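Local atomic coordinates of 4-hydroxybutyrate coenzyme A transferase (PDB entry 2OAS), a protein that probably transfers coenzyme A between carboxylic acids such as acetate and 4-hydroxybutyrate, and binds coenzyme A. Residues Lys32-Ala37 with Ala170-Ser175; Ala37-Ala42 with Ala58-His63; Arg73-Gly78 with Lys102-Gly107; Ile116-Pro121 with Asp166-Val171. All blocks are in the same frame, centred on the assembly; numbering follows the deposited sequence.

Interaction 1. Residues Lys32-Ala37 with Ala170-Ser175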
loop_
_atom_site.group_PDB
_atom_site.type_symbol
_atom_site.label_atom_id
_atom_site.label_comp_id
_atom_site.label_asym_id
_atom_site.label_seq_id
_atom_site.Cartn_x
_atom_site.Cartn_y
_atom_site.Cartn_z
ATOM N N LYS A 32 -15.318 -21.817 20.012
ATOM C CA LYS A 32 -15.025 -21.950 21.435
ATOM C C LYS A 32 -15.283 -23.364 21.972
ATOM O O LYS A 32 -14.462 -23.918 22.705
ATOM C CB LYS A 32 -15.865 -20.942 22.225
ATOM C CG LYS A 32 -15.481 -20.847 23.699
ATOM C CD LYS A 32 -16.388 -19.894 24.464
ATOM C CE LYS A 32 -15.983 -19.846 25.923
ATOM N NZ LYS A 32 -15.938 -21.220 26.491
ATOM N N VAL A 33 -16.424 -23.938 21.609
ATOM C CA VAL A 33 -16.785 -25.271 22.066
ATOM C C VAL A 33 -15.711 -26.286 21.716
ATOM O O VAL A 33 -15.376 -27.156 22.518
ATOM C CB VAL A 33 -18.107 -25.748 21.430
ATOM C CG1 VAL A 33 -18.452 -27.136 21.926
ATOM C CG2 VAL A 33 -19.219 -24.792 21.762
ATOM N N LEU A 34 -15.171 -26.175 20.513
ATOM C CA LEU A 34 -14.137 -27.088 20.050
ATOM C C LEU A 34 -12.777 -26.687 20.577
ATOM O O LEU A 34 -11.988 -27.539 20.953
ATOM C CB LEU A 34 -14.113 -27.113 18.520
ATOM C CG LEU A 34 -14.638 -28.360 17.796
ATOM C CD1 LEU A 34 -15.841 -28.941 18.509
ATOM C CD2 LEU A 34 -14.986 -27.995 16.333
ATOM N N LEU A 35 -12.501 -25.393 20.610
ATOM C CA LEU A 35 -11.211 -24.926 21.077
ATOM C C LEU A 35 -11.013 -25.237 22.564
ATOM O O LEU A 35 -9.890 -25.450 23.000
ATOM C CB LEU A 35 -11.042 -23.420 20.781
ATOM C CG LEU A 35 -10.849 -22.955 19.316
ATOM C CD1 LEU A 35 -10.754 -21.452 19.279
ATOM C CD2 LEU A 35 -9.607 -23.564 18.680
ATOM N N ASP A 36 -12.093 -25.282 23.342
ATOM C CA ASP A 36 -11.950 -25.607 24.763
ATOM C C ASP A 36 -11.606 -27.077 24.895
ATOM O O ASP A 36 -10.862 -27.461 25.789
ATOM C CB ASP A 36 -13.226 -25.299 25.556
ATOM C CG ASP A 36 -13.399 -23.804 25.828
ATOM O OD1 ASP A 36 -12.462 -23.027 25.543
ATOM O OD2 ASP A 36 -14.469 -23.407 26.336
ATOM N N ALA A 37 -12.128 -27.905 23.998
ATOM C CA ALA A 37 -11.814 -29.323 24.078
ATOM C C ALA A 37 -10.353 -29.542 23.668
ATOM O O ALA A 37 -9.691 -30.460 24.149
ATOM C CB ALA A 37 -12.739 -30.122 23.179
ATOM N N ALA A 170 -15.089 -34.814 10.831
ATOM C CA ALA A 170 -15.762 -35.019 12.097
ATOM C C ALA A 170 -16.752 -33.902 12.297
ATOM O O ALA A 170 -16.595 -32.810 11.740
ATOM C CB ALA A 170 -14.754 -35.027 13.219
ATOM N N VAL A 171 -17.760 -34.181 13.121
ATOM C CA VAL A 171 -18.817 -33.223 13.416
ATOM C C VAL A 171 -19.394 -33.401 14.825
ATOM O O VAL A 171 -19.732 -34.510 15.226
ATOM C CB VAL A 171 -19.943 -33.368 12.356
ATOM C CG1 VAL A 171 -21.245 -32.916 12.911
ATOM C CG2 VAL A 171 -19.605 -32.551 11.125
ATOM N N TYR A 172 -19.482 -32.306 15.573
ATOM C CA TYR A 172 -20.056 -32.325 16.917
ATOM C C TYR A 172 -21.131 -31.247 16.966
ATOM O O TYR A 172 -20.887 -30.093 16.612
ATOM C CB TYR A 172 -19.005 -32.044 17.994
ATOM C CG TYR A 172 -19.615 -31.817 19.364
ATOM C CD1 TYR A 172 -20.346 -32.831 20.007
ATOM C CD2 TYR A 172 -19.516 -30.576 19.997
ATOM C CE1 TYR A 172 -20.967 -32.612 21.242
ATOM C CE2 TYR A 172 -20.134 -30.345 21.232
ATOM C CZ TYR A 172 -20.858 -31.364 21.842
ATOM O OH TYR A 172 -21.493 -31.111 23.032
ATOM N N GLU A 173 -22.317 -31.618 17.425
ATOM C CA GLU A 173 -23.410 -30.666 17.457
ATOM C C GLU A 173 -23.938 -30.264 18.826
ATOM O O GLU A 173 -24.273 -31.113 19.646
ATOM C CB GLU A 173 -24.568 -31.207 16.632
ATOM C CG GLU A 173 -25.790 -30.312 16.621
ATOM C CD GLU A 173 -26.956 -30.945 15.881
ATOM O OE1 GLU A 173 -27.474 -31.978 16.373
ATOM O OE2 GLU A 173 -27.344 -30.417 14.818
ATOM N N GLN A 174 -24.008 -28.956 19.059
ATOM C CA GLN A 174 -24.553 -28.433 20.297
ATOM C C GLN A 174 -24.806 -26.932 20.146
ATOM O O GLN A 174 -24.056 -26.236 19.473
ATOM C CB GLN A 174 -23.625 -28.728 21.483
ATOM C CG GLN A 174 -22.703 -27.606 21.879
ATOM C CD GLN A 174 -22.342 -27.645 23.355
ATOM O OE1 GLN A 174 -21.741 -28.606 23.839
ATOM N NE2 GLN A 174 -22.707 -26.599 24.072
ATOM N N SER A 175 -25.902 -26.446 20.721
ATOM C CA SER A 175 -26.226 -25.031 20.658
ATOM C C SER A 175 -25.354 -24.307 21.662
ATOM O O SER A 175 -25.281 -24.689 22.835
ATOM C CB SER A 175 -27.697 -24.780 21.012
ATOM O OG SER A 175 -28.569 -25.238 20.000
#
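Two first torsions set up this meeting: V33 turns CG1 trans to its own amide nitrogen (chi1 -180°), and Y172 turns its ring likewise (chi1 170°), leaving the methyl at the rim of the ring. V33 CG1 lies 3.7 Å from Y172 CE2, at the edge and near the ring plane, and the two side chains cross at about a right angle. L34 adds a looser touch, CD1 standing 4.3 Å from Y172 CD2 on an oblique line. Q174, just past the strand, extends its chain and places OE1 at the edge of the tyrosine ring, in its plane. Y172 OH donates to Q174 OE1 over 2.6 Å, with a C=O...donor angle of 132°, and this bond fixes the amide where V33 CG1 also grazes OE1, at 4.1 Å. The setting is the parallel, Rossmann-like sheet of the N-terminal half: helix 32-41 follows strand 21-24, yet here it reaches strand 170-173, which is separated from that strand by 113-118 and 145-150. H149 of the intervening strand 145-150 touches V33 and L34, while A9 of helix 9-13 touches both V33 and Y172. Within the helix, K32 NZ and D36 OD2 form a salt bridge at 2.6 Å, the lysine meeting the carboxylate on its syn side.

Interaction 2. Residues Ala37-Ala42 with Ala58-His63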
loop_
_atom_site.group_PDB
_atom_site.type_symbol
_atom_site.label_atom_id
_atom_site.label_comp_id
_atom_site.label_asym_id
_atom_site.label_seq_id
_atom_site.Cartn_x
_atom_site.Cartn_y
_atom_site.Cartn_z
ATOM N N ALA A 37 -12.128 -27.905 23.998
ATOM C CA ALA A 37 -11.814 -29.323 24.078
ATOM C C ALA A 37 -10.353 -29.542 23.668
ATOM O O ALA A 37 -9.691 -30.460 24.149
ATOM C CB ALA A 37 -12.739 -30.122 23.179
ATOM N N LEU A 38 -9.859 -28.684 22.788
ATOM C CA LEU A 38 -8.485 -28.775 22.313
ATOM C C LEU A 38 -7.546 -28.280 23.405
ATOM O O LEU A 38 -6.361 -28.604 23.415
ATOM C CB LEU A 38 -8.311 -27.928 21.050
ATOM C CG LEU A 38 -6.936 -27.848 20.403
ATOM C CD1 LEU A 38 -6.493 -29.239 19.966
ATOM C CD2 LEU A 38 -6.973 -26.897 19.228
ATOM N N ALA A 39 -8.089 -27.494 24.327
ATOM C CA ALA A 39 -7.304 -26.952 25.438
ATOM C C ALA A 39 -6.813 -28.105 26.288
ATOM O O ALA A 39 -5.824 -27.982 27.007
ATOM C CB ALA A 39 -8.158 -26.001 26.278
ATOM N N LYS A 40 -7.518 -29.228 26.207
ATOM C CA LYS A 40 -7.127 -30.406 26.964
ATOM C C LYS A 40 -6.445 -31.456 26.102
ATOM O O LYS A 40 -5.342 -31.896 26.423
ATOM C CB LYS A 40 -8.343 -31.004 27.671
ATOM C CG LYS A 40 -8.622 -30.328 29.006
ATOM C CD LYS A 40 -9.860 -29.467 28.965
ATOM C CE LYS A 40 -11.100 -30.337 28.930
ATOM N NZ LYS A 40 -12.338 -29.536 29.111
ATOM N N HIS A 41 -7.090 -31.839 25.002
ATOM C CA HIS A 41 -6.539 -32.835 24.085
ATOM C C HIS A 41 -5.110 -32.493 23.649
ATOM O O HIS A 41 -4.262 -33.377 23.526
ATOM C CB HIS A 41 -7.432 -32.952 22.844
ATOM C CG HIS A 41 -6.904 -33.894 21.803
ATOM N ND1 HIS A 41 -6.780 -35.248 22.018
ATOM C CD2 HIS A 41 -6.458 -33.674 20.549
ATOM C CE1 HIS A 41 -6.284 -35.825 20.940
ATOM N NE2 HIS A 41 -6.078 -34.892 20.034
ATOM N N ALA A 42 -4.857 -31.213 23.408
ATOM C CA ALA A 42 -3.539 -30.770 22.980
ATOM C C ALA A 42 -2.470 -31.074 24.026
ATOM O O ALA A 42 -1.289 -31.141 23.705
ATOM C CB ALA A 42 -3.560 -29.275 22.690
ATOM N N ALA A 58 -11.343 -17.465 23.253
ATOM C CA ALA A 58 -10.417 -18.592 23.166
ATOM C C ALA A 58 -9.253 -18.435 24.142
ATOM O O ALA A 58 -8.154 -18.938 23.891
ATOM C CB ALA A 58 -9.891 -18.727 21.740
ATOM N N GLU A 59 -9.494 -17.747 25.258
ATOM C CA GLU A 59 -8.427 -17.547 26.236
ATOM C C GLU A 59 -7.997 -18.818 26.942
ATOM O O GLU A 59 -6.989 -18.817 27.652
ATOM C CB GLU A 59 -8.800 -16.488 27.277
ATOM C CG GLU A 59 -10.216 -16.534 27.782
ATOM C CD GLU A 59 -11.190 -15.932 26.788
ATOM O OE1 GLU A 59 -10.951 -14.788 26.350
ATOM O OE2 GLU A 59 -12.191 -16.599 26.449
ATOM N N SER A 60 -8.745 -19.902 26.751
ATOM C CA SER A 60 -8.376 -21.165 27.381
ATOM C C SER A 60 -7.136 -21.741 26.679
ATOM O O SER A 60 -6.353 -22.472 27.285
ATOM C CB SER A 60 -9.536 -22.170 27.316
ATOM O OG SER A 60 -9.815 -22.566 25.988
ATOM N N LEU A 61 -6.962 -21.396 25.407
ATOM C CA LEU A 61 -5.826 -21.865 24.636
ATOM C C LEU A 61 -4.576 -21.029 24.879
ATOM O O LEU A 61 -3.528 -21.291 24.297
ATOM C CB LEU A 61 -6.149 -21.855 23.149
ATOM C CG LEU A 61 -7.108 -22.939 22.667
ATOM C CD1 LEU A 61 -7.376 -22.744 21.174
ATOM C CD2 LEU A 61 -6.505 -24.304 22.924
ATOM N N SER A 62 -4.687 -20.022 25.733
ATOM C CA SER A 62 -3.545 -19.173 26.028
ATOM C C SER A 62 -3.014 -19.444 27.432
ATOM O O SER A 62 -2.173 -18.709 27.941
ATOM C CB SER A 62 -3.923 -17.701 25.888
ATOM O OG SER A 62 -4.905 -17.350 26.841
ATOM N N HIS A 63 -3.511 -20.515 28.042
ATOM C CA HIS A 63 -3.097 -20.922 29.379
ATOM C C HIS A 63 -1.682 -21.503 29.305
ATOM O O HIS A 63 -1.364 -22.269 28.385
ATOM C CB HIS A 63 -4.077 -21.965 29.922
ATOM C CG HIS A 63 -3.932 -22.238 31.389
ATOM N ND1 HIS A 63 -3.045 -23.167 31.893
ATOM C CD2 HIS A 63 -4.546 -21.680 32.462
ATOM C CE1 HIS A 63 -3.121 -23.169 33.213
ATOM N NE2 HIS A 63 -4.024 -22.276 33.582
#
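L61 and A39 make the tight half of this contact, their CA atoms only 5.4 Å apart. With CG trans to its carbonyl carbon (chi1 -73°), L61 sends the CD2 branch against the helix backbone rather than against another long side chain: CD2 lies 3.7 Å from A39 CA and 3.8 Å from A39 N. The same methyl is 4.1 Å from A39 CB, and L38 borders it more distantly, CG to L61 CD2 being 4.4 Å. A small residue thus offers the helix surface itself as the floor for a leucine branch. Helix 32-41 belongs to the beta-alpha-beta crossover between the neighbouring parallel strands 21-24 and 48-52, and residues 58-63 lie in the next connection of the same sheet, between 48-52 and 70-74. L61 is buried, touching L35 of the helix and L70 and H72 of the following strand. Toward solvent the packing thins. S60 OG comes to 3.8 Å from A39 CB, a van der Waals approach; the hydroxyl's hydrogen-bond partner is D36 OD1, one turn back along the helix. Within the loop S62 OG donates to E59 O over 2.7 Å, the donor tilted 32° from the carbonyl plane; E59 and, on the helix, K40 are exposed and stay clear of the contact.

Interaction 3. Residues Arg73-Gly78 with Lys102-Gly107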
loop_
_atom_site.group_PDB
_atom_site.type_symbol
_atom_site.label_atom_id
_atom_site.label_comp_id
_atom_site.label_asym_id
_atom_site.label_seq_id
_atom_site.Cartn_x
_atom_site.Cartn_y
_atom_site.Cartn_z
ATOM N N ARG A 73 -0.008 -18.683 15.978
ATOM C CA ARG A 73 0.611 -17.988 14.835
ATOM C C ARG A 73 -0.454 -17.002 14.364
ATOM O O ARG A 73 -1.383 -17.369 13.656
ATOM C CB ARG A 73 0.961 -18.966 13.716
ATOM C CG ARG A 73 1.897 -18.395 12.646
ATOM C CD ARG A 73 2.381 -19.501 11.716
ATOM N NE ARG A 73 3.205 -19.032 10.605
ATOM C CZ ARG A 73 4.489 -18.698 10.699
ATOM N NH1 ARG A 73 5.118 -18.773 11.864
ATOM N NH2 ARG A 73 5.152 -18.317 9.616
ATOM N N CYS A 74 -0.307 -15.747 14.761
ATOM C CA CYS A 74 -1.293 -14.729 14.453
ATOM C C CYS A 74 -1.081 -13.820 13.263
ATOM O O CYS A 74 -0.022 -13.204 13.113
ATOM C CB CYS A 74 -1.499 -13.843 15.674
ATOM S SG CYS A 74 -1.756 -14.735 17.194
ATOM N N PHE A 75 -2.113 -13.726 12.433
ATOM C CA PHE A 75 -2.100 -12.845 11.281
ATOM C C PHE A 75 -2.693 -11.542 11.797
ATOM O O PHE A 75 -2.625 -10.506 11.146
ATOM C CB PHE A 75 -2.979 -13.413 10.164
ATOM C CG PHE A 75 -2.398 -14.621 9.511
ATOM C CD1 PHE A 75 -3.158 -15.765 9.330
ATOM C CD2 PHE A 75 -1.078 -14.612 9.063
ATOM C CE1 PHE A 75 -2.610 -16.888 8.724
ATOM C CE2 PHE A 75 -0.525 -15.733 8.458
ATOM C CZ PHE A 75 -1.294 -16.873 8.283
ATOM N N PHE A 76 -3.267 -11.616 12.990
ATOM C CA PHE A 76 -3.885 -10.461 13.620
ATOM C C PHE A 76 -4.016 -10.796 15.087
ATOM O O PHE A 76 -4.592 -11.824 15.437
ATOM C CB PHE A 76 -5.270 -10.226 13.049
ATOM C CG PHE A 76 -5.818 -8.865 13.317
ATOM C CD1 PHE A 76 -5.764 -7.883 12.329
ATOM C CD2 PHE A 76 -6.435 -8.571 14.531
ATOM C CE1 PHE A 76 -6.323 -6.634 12.538
ATOM C CE2 PHE A 76 -6.999 -7.317 14.759
ATOM C CZ PHE A 76 -6.945 -6.344 13.759
ATOM N N GLY A 77 -3.491 -9.931 15.946
ATOM C CA GLY A 77 -3.564 -10.185 17.370
ATOM C C GLY A 77 -4.890 -9.859 18.042
ATOM O O GLY A 77 -5.716 -9.090 17.529
ATOM N N GLY A 78 -5.082 -10.448 19.215
ATOM C CA GLY A 78 -6.291 -10.226 19.980
ATOM C C GLY A 78 -6.006 -10.169 21.470
ATOM O O GLY A 78 -4.850 -10.247 21.904
ATOM N N LYS A 102 -4.952 -16.201 -0.441
ATOM C CA LYS A 102 -3.957 -16.528 -1.456
ATOM C C LYS A 102 -2.794 -17.351 -0.885
ATOM O O LYS A 102 -2.262 -18.241 -1.558
ATOM C CB LYS A 102 -3.405 -15.247 -2.100
ATOM C CG LYS A 102 -2.186 -15.486 -2.990
ATOM C CD LYS A 102 -1.098 -14.404 -2.783
ATOM C CE LYS A 102 0.235 -14.821 -3.456
ATOM N NZ LYS A 102 1.328 -13.782 -3.434
ATOM N N LEU A 103 -2.389 -17.040 0.348
ATOM C CA LEU A 103 -1.300 -17.755 1.015
ATOM C C LEU A 103 -1.703 -19.216 1.176
ATOM O O LEU A 103 -0.872 -20.125 1.100
ATOM C CB LEU A 103 -1.031 -17.147 2.396
ATOM C CG LEU A 103 0.267 -17.555 3.104
ATOM C CD1 LEU A 103 1.432 -16.869 2.416
ATOM C CD2 LEU A 103 0.237 -17.140 4.558
ATOM N N PHE A 104 -2.989 -19.442 1.412
ATOM C CA PHE A 104 -3.474 -20.800 1.574
ATOM C C PHE A 104 -3.614 -21.466 0.222
ATOM O O PHE A 104 -3.042 -22.532 -0.010
ATOM C CB PHE A 104 -4.822 -20.829 2.291
ATOM C CG PHE A 104 -4.776 -20.336 3.700
ATOM C CD1 PHE A 104 -3.578 -20.312 4.410
ATOM C CD2 PHE A 104 -5.939 -19.907 4.329
ATOM C CE1 PHE A 104 -3.531 -19.862 5.729
ATOM C CE2 PHE A 104 -5.913 -19.459 5.651
ATOM C CZ PHE A 104 -4.702 -19.434 6.355
ATOM N N ARG A 105 -4.358 -20.833 -0.678
ATOM C CA ARG A 105 -4.577 -21.407 -2.006
ATOM C C ARG A 105 -3.310 -21.658 -2.817
ATOM O O ARG A 105 -3.209 -22.676 -3.498
ATOM C CB ARG A 105 -5.560 -20.535 -2.798
ATOM C CG ARG A 105 -7.013 -20.817 -2.417
ATOM C CD ARG A 105 -7.917 -19.598 -2.522
ATOM N NE ARG A 105 -9.274 -19.954 -2.118
ATOM C CZ ARG A 105 -10.247 -19.087 -1.863
ATOM N NH1 ARG A 105 -10.040 -17.779 -1.963
ATOM N NH2 ARG A 105 -11.436 -19.546 -1.504
ATOM N N SER A 106 -2.347 -20.744 -2.734
ATOM C CA SER A 106 -1.087 -20.877 -3.462
ATOM C C SER A 106 -0.262 -22.013 -2.875
ATOM O O SER A 106 0.791 -22.372 -3.398
ATOM C CB SER A 106 -0.273 -19.592 -3.359
ATOM O OG SER A 106 0.203 -19.423 -2.034
ATOM N N GLY A 107 -0.741 -22.555 -1.766
ATOM C CA GLY A 107 -0.041 -23.642 -1.112
ATOM C C GLY A 107 1.198 -23.196 -0.361
ATOM O O GLY A 107 1.963 -24.031 0.128
#
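F75 reaches out from the end of strand 70-74 and brings the far end of its ring against L103 and F104, two successive residues of helix 100-105. Different ring atoms do the work: F75 CZ lies 4.0 Å from L103 CD2, and F75 CE1 lies 4.1 Å from F104 CZ. All approaches are oblique, the two phenyl planes being inclined by roughly 56°, so the rings lean together without stacking. The helix offers its pair from different first torsions. L103 holds CG trans to its backbone nitrogen (chi1 -167°), whereas F104 holds it trans to the carbonyl carbon (chi1 -65°), so that L103 CD2 and F104 CZ both reach the one phenylalanine. No polar group enters; the patch is buried and hydrophobic, continued by L51, L53 and I95 around F75 and by W23, which meets F104 edge-to-face. L103 also packs on G394 of the second subunit, and R73, on strand 70-74 two residues before F75, forms a salt bridge with E399 of that subunit, so the core abuts the dimer interface. After the helix G107, with positive phi, bonds through its N to F104 O at 2.9 Å. Next in the chain after F75, F76 touches coenzyme A and G77 bonds through its backbone to S327, itself a coenzyme A-binding residue. A loop leaving the carboxyl end of a parallel strand to reach a ligand pocket is characteristic of Rossmann-like folds; here F75 packs its start against helix 100-105.

Interaction 4. Residues Ile116-Pro121 with Asp166-Val171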
loop_
_atom_site.group_PDB
_atom_site.type_symbol
_atom_site.label_atom_id
_atom_site.label_comp_id
_atom_site.label_asym_id
_atom_site.label_seq_id
_atom_site.Cartn_x
_atom_site.Cartn_y
_atom_site.Cartn_z
ATOM N N ILE A 116 -13.909 -25.255 12.533
ATOM C CA ILE A 116 -14.905 -24.264 12.177
ATOM C C ILE A 116 -16.242 -24.447 12.872
ATOM O O ILE A 116 -16.527 -25.501 13.420
ATOM C CB ILE A 116 -15.129 -24.258 10.652
ATOM C CG1 ILE A 116 -15.704 -25.595 10.198
ATOM C CG2 ILE A 116 -13.815 -24.056 9.945
ATOM C CD1 ILE A 116 -15.971 -25.650 8.714
ATOM N N GLN A 117 -17.051 -23.397 12.854
ATOM C CA GLN A 117 -18.374 -23.418 13.457
ATOM C C GLN A 117 -19.395 -23.100 12.363
ATOM O O GLN A 117 -19.341 -22.019 11.764
ATOM C CB GLN A 117 -18.476 -22.363 14.543
ATOM C CG GLN A 117 -19.766 -22.462 15.324
ATOM C CD GLN A 117 -19.840 -21.487 16.458
ATOM O OE1 GLN A 117 -20.754 -21.536 17.271
ATOM N NE2 GLN A 117 -18.865 -20.588 16.528
ATOM N N VAL A 118 -20.327 -24.017 12.106
ATOM C CA VAL A 118 -21.340 -23.795 11.066
ATOM C C VAL A 118 -22.779 -23.993 11.506
ATOM O O VAL A 118 -23.063 -24.547 12.571
ATOM C CB VAL A 118 -21.139 -24.719 9.847
ATOM C CG1 VAL A 118 -19.764 -24.515 9.222
ATOM C CG2 VAL A 118 -21.328 -26.168 10.271
ATOM N N SER A 119 -23.700 -23.546 10.662
ATOM C CA SER A 119 -25.116 -23.717 10.949
ATOM C C SER A 119 -25.431 -25.148 10.568
ATOM O O SER A 119 -24.725 -25.749 9.770
ATOM C CB SER A 119 -25.957 -22.756 10.127
ATOM O OG SER A 119 -25.587 -22.826 8.769
ATOM N N PRO A 120 -26.478 -25.722 11.157
ATOM C CA PRO A 120 -26.822 -27.100 10.826
ATOM C C PRO A 120 -27.069 -27.298 9.336
ATOM O O PRO A 120 -27.498 -26.389 8.631
ATOM C CB PRO A 120 -28.065 -27.354 11.672
ATOM C CG PRO A 120 -28.691 -26.006 11.752
ATOM C CD PRO A 120 -27.504 -25.125 12.028
ATOM N N PRO A 121 -26.775 -28.492 8.834
ATOM C CA PRO A 121 -26.983 -28.785 7.416
ATOM C C PRO A 121 -28.455 -28.724 7.037
ATOM O O PRO A 121 -29.322 -29.043 7.852
ATOM C CB PRO A 121 -26.421 -30.195 7.284
ATOM C CG PRO A 121 -26.733 -30.795 8.637
ATOM C CD PRO A 121 -26.272 -29.680 9.548
ATOM N N ASP A 166 -20.239 -33.234 3.794
ATOM C CA ASP A 166 -19.387 -34.377 3.488
ATOM C C ASP A 166 -17.937 -33.953 3.362
ATOM O O ASP A 166 -17.064 -34.786 3.176
ATOM C CB ASP A 166 -19.810 -35.079 2.204
ATOM C CG ASP A 166 -21.041 -35.930 2.393
ATOM O OD1 ASP A 166 -21.330 -36.312 3.557
ATOM O OD2 ASP A 166 -21.711 -36.225 1.378
ATOM N N ARG A 167 -17.679 -32.656 3.448
ATOM C CA ARG A 167 -16.316 -32.143 3.376
ATOM C C ARG A 167 -15.716 -32.135 4.783
ATOM O O ARG A 167 -14.592 -31.679 4.988
ATOM C CB ARG A 167 -16.312 -30.717 2.812
ATOM C CG ARG A 167 -16.632 -30.631 1.321
ATOM C CD ARG A 167 -15.415 -30.178 0.539
ATOM N NE ARG A 167 -15.087 -28.789 0.849
ATOM C CZ ARG A 167 -13.917 -28.202 0.612
ATOM N NH1 ARG A 167 -12.921 -28.880 0.050
ATOM N NH2 ARG A 167 -13.745 -26.926 0.936
ATOM N N PHE A 168 -16.475 -32.653 5.743
ATOM C CA PHE A 168 -16.058 -32.688 7.149
ATOM C C PHE A 168 -15.582 -34.081 7.571
ATOM O O PHE A 168 -16.192 -35.090 7.217
ATOM C CB PHE A 168 -17.239 -32.263 8.054
ATOM C CG PHE A 168 -17.809 -30.892 7.743
ATOM C CD1 PHE A 168 -18.995 -30.477 8.335
ATOM C CD2 PHE A 168 -17.154 -30.014 6.890
ATOM C CE1 PHE A 168 -19.525 -29.213 8.087
ATOM C CE2 PHE A 168 -17.677 -28.737 6.637
ATOM C CZ PHE A 168 -18.871 -28.341 7.239
ATOM N N ALA A 169 -14.502 -34.142 8.336
ATOM C CA ALA A 169 -13.987 -35.437 8.796
ATOM C C ALA A 169 -14.706 -35.828 10.071
ATOM O O ALA A 169 -14.913 -37.010 10.356
ATOM C CB ALA A 169 -12.495 -35.350 9.061
ATOM N N ALA A 170 -15.089 -34.814 10.831
ATOM C CA ALA A 170 -15.762 -35.019 12.097
ATOM C C ALA A 170 -16.752 -33.902 12.297
ATOM O O ALA A 170 -16.595 -32.810 11.740
ATOM C CB ALA A 170 -14.754 -35.027 13.219
ATOM N N VAL A 171 -17.760 -34.181 13.121
ATOM C CA VAL A 171 -18.817 -33.223 13.416
ATOM C C VAL A 171 -19.394 -33.401 14.825
ATOM O O VAL A 171 -19.732 -34.510 15.226
ATOM C CB VAL A 171 -19.943 -33.368 12.356
ATOM C CG1 VAL A 171 -21.245 -32.916 12.911
ATOM C CG2 VAL A 171 -19.605 -32.551 11.125
#
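I116 opens the segment by pointing its side chain at F168, with CD1 4.1 Å from F168 CE2. Its CG1 sits between the backbone N and the carbonyl carbon (chi1 64°), and the extended second torsion then carries CD1 out to the ring, the two side chains crossing at about a right angle. Q117 points the opposite way from its two neighbours, and its amide is bound to N151 and to the backbone oxygen of A29. V118 returns to the side of I116: its CG2 lies 4.2 Å from F168 CE1, and the valine and the phenylalanine approach from opposite directions. The ring is therefore touched at the two carbons flanking CZ, obliquely in both cases, by residues two apart on one strand. The strand ends there, before S119. F168 itself lies just ahead of strand 170-173, which in the sheet is separated from 113-118 by strand 145-150. I116 and V118 bond through their backbones to that middle strand, its A148 touches F168, helix 136-142 packs on I116 through T136 and C140, and C127 of strand 126-128 borders both V118 and F168.

How the interactions relate
Interactions 3 and 4 are wholly buried and apolar, each centred on one phenylalanine, whereas interactions 1 and 2 are only partly buried and carry polar groups at their margins. Helix 32-41 serves both of the latter, which share A37 and are joined by the probable hydrogen bond between S60 OG and D36 OD1 (2.7 Å) and by L35 against L61. Interactions 1 and 4 share A170 and V171, and L34 brings the helix close to I116, although F168 and Y172 serve separate contacts. Interaction 3 stands apart, about 20 Å or more between centres from the others, and alone adjoins the second subunit and the coenzyme A pocket.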